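Local coordinates for protein calreticulin, putative,Calreticulin, putative (PDB 5HCF) that probably acts as a lectin-like chaperone of the endoplasmic reticulum, binding glycans and peptides of client proteins through its globular domain, at residues K32-D36 with A250-L255. Coordinates in Å, arbitrary orientation, origin at the centre of the assembly. Residue numbers count along the deposited sequence, not the author numbering.
Sequences KFYAD and AEADAL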
# COMPACT_ATOMS: atom_id res chain seq x y z
N LYS A 32 -8.38 1.43 -20.33
CA LYS A 32 -9.43 1.62 -21.33
C LYS A 32 -10.02 3.03 -21.32
O LYS A 32 -10.35 3.57 -22.38
CB LYS A 32 -10.58 0.64 -21.12
CG LYS A 32 -10.24 -0.83 -21.23
CD LYS A 32 -11.52 -1.63 -21.33
CE LYS A 32 -12.40 -1.36 -20.12
NZ LYS A 32 -13.59 -2.26 -20.04
N PHE A 33 -10.17 3.61 -20.14
CA PHE A 33 -10.59 5.00 -20.02
C PHE A 33 -9.68 5.73 -19.04
O PHE A 33 -9.13 5.13 -18.13
CB PHE A 33 -12.05 5.09 -19.56
CG PHE A 33 -12.26 4.74 -18.12
CD1 PHE A 33 -12.33 3.41 -17.73
CD2 PHE A 33 -12.39 5.73 -17.16
CE1 PHE A 33 -12.51 3.08 -16.40
CE2 PHE A 33 -12.57 5.40 -15.84
CZ PHE A 33 -12.64 4.08 -15.46
N TYR A 34 -9.53 7.04 -19.23
CA TYR A 34 -8.56 7.80 -18.45
C TYR A 34 -8.88 9.29 -18.43
O TYR A 34 -9.46 9.83 -19.37
CB TYR A 34 -7.16 7.58 -19.02
CG TYR A 34 -7.13 7.61 -20.53
CD1 TYR A 34 -7.12 8.82 -21.21
CD2 TYR A 34 -7.14 6.44 -21.27
CE1 TYR A 34 -7.11 8.86 -22.59
CE2 TYR A 34 -7.13 6.47 -22.65
CZ TYR A 34 -7.11 7.69 -23.30
OH TYR A 34 -7.10 7.73 -24.68
N ALA A 35 -8.49 9.95 -17.34
CA ALA A 35 -8.62 11.40 -17.23
C ALA A 35 -7.68 12.11 -18.20
O ALA A 35 -8.01 13.14 -18.77
CB ALA A 35 -8.35 11.85 -15.80
N ASP A 36 -6.49 11.53 -18.39
CA ASP A 36 -5.49 12.13 -19.27
C ASP A 36 -4.61 11.03 -19.86
O ASP A 36 -4.09 10.19 -19.14
CB ASP A 36 -4.65 13.15 -18.49
CG ASP A 36 -3.63 13.85 -19.36
OD1 ASP A 36 -2.61 13.22 -19.74
OD2 ASP A 36 -3.84 15.05 -19.67
N ALA A 250 -11.92 14.90 -14.37
CA ALA A 250 -11.72 14.35 -15.71
C ALA A 250 -12.00 12.84 -15.79
O ALA A 250 -12.71 12.38 -16.69
CB ALA A 250 -10.30 14.63 -16.19
N GLU A 251 -11.45 12.08 -14.85
CA GLU A 251 -11.63 10.63 -14.84
C GLU A 251 -13.09 10.21 -14.71
O GLU A 251 -13.57 9.35 -15.45
CB GLU A 251 -10.82 10.00 -13.70
CG GLU A 251 -10.73 8.49 -13.76
CD GLU A 251 -10.10 7.90 -12.52
OE1 GLU A 251 -10.61 8.14 -11.41
OE2 GLU A 251 -9.08 7.18 -12.66
N ALA A 252 -13.80 10.83 -13.77
CA ALA A 252 -15.21 10.54 -13.56
C ALA A 252 -16.04 10.82 -14.82
O ALA A 252 -16.99 10.09 -15.12
CB ALA A 252 -15.75 11.34 -12.38
N ASP A 253 -15.69 11.87 -15.55
CA ASP A 253 -16.37 12.20 -16.80
C ASP A 253 -16.00 11.20 -17.89
O ASP A 253 -16.82 10.86 -18.74
CB ASP A 253 -16.04 13.62 -17.24
CG ASP A 253 -16.63 14.68 -16.32
OD1 ASP A 253 -17.47 14.32 -15.46
OD2 ASP A 253 -16.26 15.86 -16.46
N ALA A 254 -14.75 10.74 -17.86
CA ALA A 254 -14.30 9.71 -18.79
C ALA A 254 -15.04 8.41 -18.53
O ALA A 254 -15.42 7.69 -19.46
CB ALA A 254 -12.81 9.51 -18.68
N LEU A 255 -15.25 8.10 -17.25
CA LEU A 255 -16.00 6.91 -16.86
C LEU A 255 -17.45 6.96 -17.32
O LEU A 255 -17.99 5.96 -17.79
CB LEU A 255 -15.94 6.70 -15.34
CG LEU A 255 -16.75 5.51 -14.83
CD1 LEU A 255 -16.23 4.19 -15.41
CD2 LEU A 255 -16.75 5.48 -13.32
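Phe33 packs its ring against helix 248-260, with one face on Leu255 and Ala254 alongside. Leu255 CD1 sits over that face in a CH-pi contact, 4.0 Å from the centroid of the Phe33 ring and 28° off its normal. The closest atoms of this pair are Phe33 CZ and Leu255 CD1, 3.6 Å apart. Ala254 C lies obliquely to the ring, 4.0 Å from Phe33 CD2; Phe33 CD2 is also 4.1 Å from Ala254 CB. At the ring edge, Phe33 CE2 is 4.1 Å from Glu251 O. That carbonyl is already used within the helix, accepting the helical hydrogen bond from Leu255 N, 2.8 Å from Glu251 O. Lys76 adds a cation-pi contact to the same ring. The fold is the legume-lectin-like beta sandwich of calreticulin. Residues 32-36 belong to the loop between strands 26-29 and 42-45, neighbours in one of its sheets. Helix 248-260, the last in the modelled chain, packs on this loop, far along the sequence but close in space. Ala35 brings the two backbones nearest, with its CA 3.9 Å from Glu251 CA. The methyls of Ala35 and Ala250 leave room for this, with Ala35 CB 3.4 Å from Ala250 CB. Ala35 CB also meets the helix backbone, 3.3 Å from Glu251 N. Between these two patches, Tyr34 O comes 3.4 Å from Ala254 CB, while the CA-to-CB bond of Tyr34 points away from the helix. The carboxylate of Glu251 turns to another partner, with OE2 hydrogen-bonded to Thr145 OG1 on strand 145-152. Leu255 also touches Leu144, just before that strand.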